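Long-range contacts in insecticidal Delta-Endotoxin Cry8Ea1 (Bacillus Thuringiensis, PDB 3EB7), which kills larvae of the beetle Holotrichia parallela, probably by binding gut receptors and forming pores in the cell membrane, as other three-domain Cry toxins do: residues A[507-512]-A[574-579]; A[529-534]-A[541-546]. All coordinates share one frame; numbering follows the deposited sequence.

Contact 1. Residues A[507-512]-A[574-579]; sequences SSVDFD and GGSVVY
Ser507 and Val578 form an antiparallel, non-hydrogen-bonded pair in the C-terminal beta sandwich of the toxin, with their CA atoms 4.3 Å apart. Strand 498-507 ends here and strand 578-588 begins. Beyond Ser507 the chain crosses to the second sheet, where strand 511-517 starts at Phe511. The carbonyl O of Val577 takes one hydrogen bond and one weaker CA-H...O contact. Ser508 N donates to Val577 O over 3.1 Å, and the C=O...N angle of 163° puts it almost in line with the carbonyl. Ser507 CA adds the weak, bent CA-H...O contact, 3.2 Å from the same Val577 O. Ser508 OG is held between its own backbone N and carbonyl carbon (chi1 54°), which turns the hydroxyl to the loop before Val578. There it donates to Gly575 O at 3.0 Å, tilted 33° from the carbonyl plane.

The apolar half centres on Val578. Its CG1 lies anti to the backbone N and sits over one face of the Phe511 ring, 4.1 Å from the centroid, in a CH-pi contact. Its CG2 meets Val509 CG2 at 4.0 Å, and these two side chains cross at about a right angle. The same Val578 CG2 also reaches Phe511 CD2 at 4.0 Å. The Phe511 ring packs edge-to-face with Tyr505 and touches Phe527 and Val566, so it lies among side chains of both sheets. Within the turn, Ser507 OG donates to Val509 O at 2.7 Å. Val509 O also lies at the edge of the Phe511 ring. The two bonds of Ser508 thus tie the crossing chain to 575-577, while Ser507 OG braces the turn itself. Both serines are buried, and backbone carbonyls meet their hydroxyls beside the valine and phenylalanine carbon.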
ATOM      1  N   SER A 507       0.774  -3.430 -22.313  1.00 20.17           N
ATOM      2  CA  SER A 507       0.984  -4.613 -23.189  1.00 20.60           C
ATOM      3  C   SER A 507       2.128  -4.445 -24.166  1.00 20.64           C
ATOM      4  O   SER A 507       2.477  -3.331 -24.513  1.00 20.92           O
ATOM      5  CB  SER A 507      -0.267  -4.953 -23.977  1.00 20.47           C
ATOM      6  OG  SER A 507      -0.634  -3.866 -24.794  1.00 22.14           O
ATOM      7  N   SER A 508       2.716  -5.573 -24.569  1.00 20.94           N
ATOM      8  CA  SER A 508       3.686  -5.645 -25.653  1.00 21.03           C
ATOM      9  C   SER A 508       2.984  -5.880 -27.010  1.00 21.00           C
ATOM     10  O   SER A 508       3.646  -5.954 -28.036  1.00 21.08           O
ATOM     11  CB  SER A 508       4.676  -6.784 -25.388  1.00 21.17           C
ATOM     12  OG  SER A 508       3.974  -8.006 -25.164  1.00 20.38           O
ATOM     13  N   VAL A 509       1.651  -5.992 -27.005  1.00 20.80           N
ATOM     14  CA  VAL A 509       0.866  -6.317 -28.206  1.00 20.42           C
ATOM     15  C   VAL A 509      -0.380  -5.439 -28.321  1.00 21.33           C
ATOM     16  O   VAL A 509      -0.818  -4.894 -27.315  1.00 21.64           O
ATOM     17  CB  VAL A 509       0.441  -7.822 -28.253  1.00 19.84           C
ATOM     18  CG1 VAL A 509       1.643  -8.690 -28.410  1.00 18.03           C
ATOM     19  CG2 VAL A 509      -0.433  -8.227 -27.035  1.00 16.29           C
ATOM     20  N   ASP A 510      -0.920  -5.281 -29.537  1.00 21.91           N
ATOM     21  CA  ASP A 510      -2.236  -4.653 -29.732  1.00 22.68           C
ATOM     22  C   ASP A 510      -3.267  -5.780 -29.501  1.00 22.45           C
ATOM     23  O   ASP A 510      -2.948  -6.924 -29.753  1.00 22.25           O
ATOM     24  CB  ASP A 510      -2.451  -4.084 -31.157  1.00 22.97           C
ATOM     25  CG  ASP A 510      -1.283  -3.218 -31.684  1.00 26.66           C
ATOM     26  OD1 ASP A 510      -0.949  -3.353 -32.911  1.00 31.62           O
ATOM     27  OD2 ASP A 510      -0.701  -2.395 -30.930  1.00 27.00           O
ATOM     28  N   PHE A 511      -4.498  -5.454 -29.063  1.00 22.35           N
ATOM     29  CA  PHE A 511      -5.481  -6.457 -28.643  1.00 22.04           C
ATOM     30  C   PHE A 511      -6.887  -5.883 -28.669  1.00 23.07           C
ATOM     31  O   PHE A 511      -7.096  -4.674 -28.567  1.00 22.97           O
ATOM     32  CB  PHE A 511      -5.184  -6.993 -27.208  1.00 22.07           C
ATOM     33  CG  PHE A 511      -5.175  -5.924 -26.148  1.00 22.86           C
ATOM     34  CD1 PHE A 511      -6.258  -5.756 -25.297  1.00 24.23           C
ATOM     35  CD2 PHE A 511      -4.091  -5.021 -26.037  1.00 22.64           C
ATOM     36  CE1 PHE A 511      -6.254  -4.709 -24.338  1.00 22.86           C
ATOM     37  CE2 PHE A 511      -4.086  -4.013 -25.098  1.00 20.82           C
ATOM     38  CZ  PHE A 511      -5.180  -3.853 -24.255  1.00 21.99           C
ATOM     39  N   ASP A 512      -7.852  -6.783 -28.793  1.00 23.73           N
ATOM     40  CA  ASP A 512      -9.258  -6.487 -28.633  1.00 25.11           C
ATOM     41  C   ASP A 512      -9.664  -6.537 -27.122  1.00 24.78           C
ATOM     42  O   ASP A 512      -9.321  -7.468 -26.415  1.00 24.50           O
ATOM     43  CB  ASP A 512     -10.059  -7.524 -29.443  1.00 25.31           C
ATOM     44  CG  ASP A 512     -10.051  -7.245 -30.967  1.00 29.81           C
ATOM     45  OD1 ASP A 512      -9.508  -6.202 -31.411  1.00 34.16           O
ATOM     46  OD2 ASP A 512     -10.636  -8.067 -31.728  1.00 32.10           O
ATOM     47  N   GLY A 574       6.873 -15.236 -28.165  1.00 33.19           N
ATOM     48  CA  GLY A 574       7.191 -15.350 -26.739  1.00 33.34           C
ATOM     49  C   GLY A 574       7.432 -13.987 -26.119  1.00 33.11           C
ATOM     50  O   GLY A 574       8.365 -13.275 -26.505  1.00 33.48           O
ATOM     51  N   GLY A 575       6.585 -13.612 -25.168  1.00 32.74           N
ATOM     52  CA  GLY A 575       6.699 -12.293 -24.533  1.00 31.77           C
ATOM     53  C   GLY A 575       5.420 -11.517 -24.735  1.00 31.09           C
ATOM     54  O   GLY A 575       5.173 -10.512 -24.069  1.00 32.20           O
ATOM     55  N   SER A 576       4.586 -11.995 -25.647  1.00 29.64           N
ATOM     56  CA  SER A 576       3.284 -11.390 -25.884  1.00 28.93           C
ATOM     57  C   SER A 576       2.464 -11.394 -24.582  1.00 27.76           C
ATOM     58  O   SER A 576       2.254 -12.445 -23.990  1.00 27.69           O
ATOM     59  CB  SER A 576       2.592 -12.135 -27.012  1.00 28.87           C
ATOM     60  OG  SER A 576       3.425 -12.068 -28.167  1.00 30.11           O
ATOM     61  N   VAL A 577       2.057 -10.220 -24.123  1.00 26.01           N
ATOM     62  CA  VAL A 577       1.475 -10.094 -22.787  1.00 24.82           C
ATOM     63  C   VAL A 577       0.628  -8.821 -22.697  1.00 24.58           C
ATOM     64  O   VAL A 577       1.000  -7.768 -23.219  1.00 24.86           O
ATOM     65  CB  VAL A 577       2.605 -10.159 -21.670  1.00 26.02           C
ATOM     66  CG1 VAL A 577       3.445  -8.843 -21.606  1.00 22.72           C
ATOM     67  CG2 VAL A 577       2.050 -10.564 -20.257  1.00 25.26           C
ATOM     68  N   VAL A 578      -0.548  -8.953 -22.096  1.00 24.02           N
ATOM     69  CA  VAL A 578      -1.368  -7.838 -21.636  1.00 23.03           C
ATOM     70  C   VAL A 578      -1.492  -7.906 -20.091  1.00 23.30           C
ATOM     71  O   VAL A 578      -1.987  -8.912 -19.548  1.00 23.10           O
ATOM     72  CB  VAL A 578      -2.779  -7.915 -22.266  1.00 22.81           C
ATOM     73  CG1 VAL A 578      -3.662  -6.717 -21.876  1.00 21.84           C
ATOM     74  CG2 VAL A 578      -2.690  -8.038 -23.779  1.00 22.80           C
ATOM     75  N   TYR A 579      -1.041  -6.858 -19.399  1.00 22.99           N
ATOM     76  CA  TYR A 579      -1.327  -6.680 -17.967  1.00 23.32           C
ATOM     77  C   TYR A 579      -2.505  -5.756 -17.790  1.00 23.97           C
ATOM     78  O   TYR A 579      -2.523  -4.666 -18.372  1.00 25.04           O
ATOM     79  CB  TYR A 579      -0.168  -6.024 -17.247  1.00 23.22           C
ATOM     80  CG  TYR A 579       1.117  -6.752 -17.344  1.00 25.14           C
ATOM     81  CD1 TYR A 579       1.996  -6.447 -18.350  1.00 22.47           C
ATOM     82  CD2 TYR A 579       1.451  -7.773 -16.440  1.00 25.72           C
ATOM     83  CE1 TYR A 579       3.176  -7.084 -18.473  1.00 24.90           C
ATOM     84  CE2 TYR A 579       2.660  -8.459 -16.571  1.00 27.24           C
ATOM     85  CZ  TYR A 579       3.525  -8.086 -17.592  1.00 27.46           C
ATOM     86  OH  TYR A 579       4.777  -8.676 -17.784  1.00 30.05           O
TER

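Contact 2. Residues A[529-534]-A[541-546]; sequences KSAPNV and YENFKF
Ser530 meets Asn543 and Lys545 through its short side chain. Its CB lies 3.4 Å from Asn543 O and 3.7 Å from Lys545 CG. From there OG turns between the backbone N and the carbonyl carbon (chi1 69°). At the tip, Ser530 OG donates to Asn543 O at 2.8 Å, tilted 27° from the carbonyl plane. The hydroxyl has a second partner, the backbone N of Ser507, so it ties the loop to the backbone at two places, Ser507 and Asn543. The loop carrying Ser530 follows strand 520-527. The other segment is a 3-10 turn at 541-543 that leads into strand 545-548, an antiparallel neighbour of strand 498-507 in one sheet of the sandwich. On the backbone side, Asn543 CA approaches Ser530 O at 3.5 Å in a CA-H...O contact. Ala531 CB packs 3.9 Å from Asn543 CB. Lys545 leaves the strand with CG against Ser530 CB. Its chain bends at chi2 and chi4 and folds back over the turn. Its ammonium group donates in the carbonyl plane, with Lys545 NZ 3.1 Å from Glu542 O.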
ATOM      1  N   LYS A 529      -0.307  -1.440 -28.342  1.00 23.83           N
ATOM      2  CA  LYS A 529       0.716  -1.865 -27.429  1.00 24.09           C
ATOM      3  C   LYS A 529       1.391  -0.641 -26.818  1.00 23.57           C
ATOM      4  O   LYS A 529       1.432   0.411 -27.443  1.00 23.48           O
ATOM      5  CB  LYS A 529       1.729  -2.768 -28.139  1.00 23.78           C
ATOM      6  CG  LYS A 529       2.659  -2.101 -29.106  1.00 26.75           C
ATOM      7  CD  LYS A 529       3.647  -3.148 -29.639  1.00 30.35           C
ATOM      8  CE  LYS A 529       4.932  -2.505 -30.081  1.00 36.30           C
ATOM      9  NZ  LYS A 529       6.111  -3.451 -30.051  1.00 39.11           N
ATOM     10  N   SER A 530       1.936  -0.801 -25.621  1.00 22.93           N
ATOM     11  CA  SER A 530       2.377   0.338 -24.821  1.00 23.60           C
ATOM     12  C   SER A 530       3.803   0.101 -24.368  1.00 24.04           C
ATOM     13  O   SER A 530       4.404   0.956 -23.709  1.00 24.17           O
ATOM     14  CB  SER A 530       1.477   0.480 -23.590  1.00 23.17           C
ATOM     15  OG  SER A 530       1.740  -0.611 -22.735  1.00 20.09           O
ATOM     16  N   ALA A 531       4.334  -1.079 -24.694  1.00 24.87           N
ATOM     17  CA  ALA A 531       5.628  -1.473 -24.170  1.00 25.44           C
ATOM     18  C   ALA A 531       6.340  -2.343 -25.171  1.00 26.29           C
ATOM     19  O   ALA A 531       5.688  -3.010 -25.956  1.00 26.33           O
ATOM     20  CB  ALA A 531       5.463  -2.213 -22.846  1.00 24.90           C
ATOM     21  N   PRO A 532       7.690  -2.356 -25.133  1.00 27.64           N
ATOM     22  CA  PRO A 532       8.362  -3.357 -25.986  1.00 28.25           C
ATOM     23  C   PRO A 532       8.238  -4.764 -25.384  1.00 28.64           C
ATOM     24  O   PRO A 532       7.726  -4.922 -24.265  1.00 29.15           O
ATOM     25  CB  PRO A 532       9.825  -2.877 -26.019  1.00 27.03           C
ATOM     26  CG  PRO A 532      10.003  -2.131 -24.710  1.00 27.04           C
ATOM     27  CD  PRO A 532       8.664  -1.516 -24.379  1.00 27.71           C
ATOM     28  N   ASN A 533       8.672  -5.765 -26.139  1.00 29.00           N
ATOM     29  CA  ASN A 533       8.751  -7.137 -25.655  1.00 29.86           C
ATOM     30  C   ASN A 533       9.980  -7.271 -24.757  1.00 29.46           C
ATOM     31  O   ASN A 533      11.078  -7.533 -25.245  1.00 30.13           O
ATOM     32  CB  ASN A 533       8.902  -8.070 -26.860  1.00 31.27           C
ATOM     33  CG  ASN A 533       8.266  -9.432 -26.652  1.00 32.90           C
ATOM     34  OD1 ASN A 533       7.388  -9.821 -27.418  1.00 37.32           O
ATOM     35  ND2 ASN A 533       8.694 -10.150 -25.629  1.00 33.50           N
ATOM     36  N   VAL A 534       9.806  -7.031 -23.456  1.00 27.99           N
ATOM     37  CA  VAL A 534      10.910  -7.114 -22.492  1.00 26.90           C
ATOM     38  C   VAL A 534      10.368  -7.822 -21.269  1.00 25.58           C
ATOM     39  O   VAL A 534       9.148  -7.953 -21.129  1.00 24.26           O
ATOM     40  CB  VAL A 534      11.486  -5.714 -22.090  1.00 27.03           C
ATOM     41  CG1 VAL A 534      12.451  -5.206 -23.127  1.00 28.35           C
ATOM     42  CG2 VAL A 534      10.354  -4.670 -21.843  1.00 27.51           C
ATOM     43  N   TYR A 541       7.067   3.505 -15.719  1.00 23.93           N
ATOM     44  CA  TYR A 541       5.832   4.276 -15.606  1.00 23.71           C
ATOM     45  C   TYR A 541       5.142   4.539 -16.963  1.00 24.17           C
ATOM     46  O   TYR A 541       3.959   4.274 -17.097  1.00 22.52           O
ATOM     47  CB  TYR A 541       6.047   5.606 -14.866  1.00 23.75           C
ATOM     48  CG  TYR A 541       4.734   6.309 -14.688  1.00 23.06           C
ATOM     49  CD1 TYR A 541       3.868   5.952 -13.643  1.00 23.78           C
ATOM     50  CD2 TYR A 541       4.294   7.259 -15.625  1.00 25.11           C
ATOM     51  CE1 TYR A 541       2.600   6.557 -13.506  1.00 23.92           C
ATOM     52  CE2 TYR A 541       3.034   7.872 -15.511  1.00 22.24           C
ATOM     53  CZ  TYR A 541       2.200   7.515 -14.438  1.00 24.96           C
ATOM     54  OH  TYR A 541       0.980   8.132 -14.292  1.00 25.00           O
ATOM     55  N   GLU A 542       5.896   5.049 -17.946  1.00 25.42           N
ATOM     56  CA  GLU A 542       5.384   5.377 -19.303  1.00 28.21           C
ATOM     57  C   GLU A 542       4.730   4.210 -20.100  1.00 27.28           C
ATOM     58  O   GLU A 542       3.954   4.453 -21.027  1.00 26.88           O
ATOM     59  CB  GLU A 542       6.495   5.987 -20.150  1.00 27.78           C
ATOM     60  CG  GLU A 542       7.644   5.012 -20.391  1.00 31.83           C
ATOM     61  CD  GLU A 542       8.658   5.519 -21.433  1.00 33.78           C
ATOM     62  OE1 GLU A 542       9.138   4.672 -22.245  1.00 37.98           O
ATOM     63  OE2 GLU A 542       8.954   6.762 -21.447  1.00 39.66           O
ATOM     64  N   ASN A 543       5.058   2.969 -19.734  1.00 26.64           N
ATOM     65  CA  ASN A 543       4.448   1.789 -20.314  1.00 26.60           C
ATOM     66  C   ASN A 543       3.027   1.518 -19.809  1.00 27.08           C
ATOM     67  O   ASN A 543       2.384   0.581 -20.265  1.00 27.14           O
ATOM     68  CB  ASN A 543       5.326   0.551 -20.061  1.00 26.34           C
ATOM     69  CG  ASN A 543       6.749   0.703 -20.629  1.00 25.52           C
ATOM     70  OD1 ASN A 543       6.936   1.040 -21.805  1.00 23.69           O
ATOM     71  ND2 ASN A 543       7.742   0.427 -19.801  1.00 19.80           N
ATOM     72  N   PHE A 544       2.512   2.333 -18.895  1.00 27.47           N
ATOM     73  CA  PHE A 544       1.087   2.205 -18.514  1.00 28.41           C
ATOM     74  C   PHE A 544       0.204   3.183 -19.232  1.00 28.54           C
ATOM     75  O   PHE A 544       0.546   4.358 -19.318  1.00 29.06           O
ATOM     76  CB  PHE A 544       0.946   2.318 -17.004  1.00 29.05           C
ATOM     77  CG  PHE A 544       1.628   1.202 -16.304  1.00 29.83           C
ATOM     78  CD1 PHE A 544       2.924   1.358 -15.846  1.00 28.83           C
ATOM     79  CD2 PHE A 544       0.992  -0.039 -16.182  1.00 28.81           C
ATOM     80  CE1 PHE A 544       3.569   0.299 -15.238  1.00 33.56           C
ATOM     81  CE2 PHE A 544       1.624  -1.097 -15.582  1.00 29.03           C
ATOM     82  CZ  PHE A 544       2.908  -0.944 -15.103  1.00 30.23           C
ATOM     83  N   LYS A 545      -0.909   2.698 -19.794  1.00 28.57           N
ATOM     84  CA  LYS A 545      -1.794   3.557 -20.587  1.00 28.34           C
ATOM     85  C   LYS A 545      -3.246   3.226 -20.299  1.00 27.64           C
ATOM     86  O   LYS A 545      -3.538   2.222 -19.664  1.00 26.99           O
ATOM     87  CB  LYS A 545      -1.511   3.410 -22.097  1.00 29.88           C
ATOM     88  CG  LYS A 545      -0.037   3.696 -22.501  1.00 32.29           C
ATOM     89  CD  LYS A 545       0.097   4.599 -23.731  1.00 35.72           C
ATOM     90  CE  LYS A 545       1.496   5.227 -23.818  1.00 36.20           C
ATOM     91  NZ  LYS A 545       2.636   4.189 -23.871  1.00 41.30           N
ATOM     92  N   PHE A 546      -4.144   4.062 -20.804  1.00 26.32           N
ATOM     93  CA  PHE A 546      -5.575   3.869 -20.644  1.00 25.27           C
ATOM     94  C   PHE A 546      -6.237   3.339 -21.912  1.00 24.61           C
ATOM     95  O   PHE A 546      -5.976   3.817 -23.004  1.00 23.43           O
ATOM     96  CB  PHE A 546      -6.261   5.174 -20.217  1.00 24.75           C
ATOM     97  CG  PHE A 546      -6.180   5.441 -18.746  1.00 25.21           C
ATOM     98  CD1 PHE A 546      -6.750   4.547 -17.829  1.00 23.90           C
ATOM     99  CD2 PHE A 546      -5.549   6.592 -18.268  1.00 26.65           C
ATOM    100  CE1 PHE A 546      -6.681   4.773 -16.449  1.00 23.57           C
ATOM    101  CE2 PHE A 546      -5.467   6.834 -16.879  1.00 26.20           C
ATOM    102  CZ  PHE A 546      -6.040   5.917 -15.973  1.00 23.48           C
TER

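How the contacts relate
Contact 2 is nested within the chain loop that contact 1 closes, and the two centres lie about 9 Å apart. Both belong to the C-terminal domain and reach the same sheet. In it, strand 498-507 pairs with strand 578-588, which begins in contact 1, and with strand 545-548, which begins in contact 2. The contacts also touch directly. Ser530 N probably bonds to Ser507 O at 2.8 Å, and Lys529 N probably bonds to Asp510 OD2. Through loop 529-534, contact 2 is thus joined to segment 507-512 of contact 1. Contact 2 lies nearer the helical N-terminal domain: Tyr541 packs on helix 161-191, so this end of the sandwich adjoins the helices.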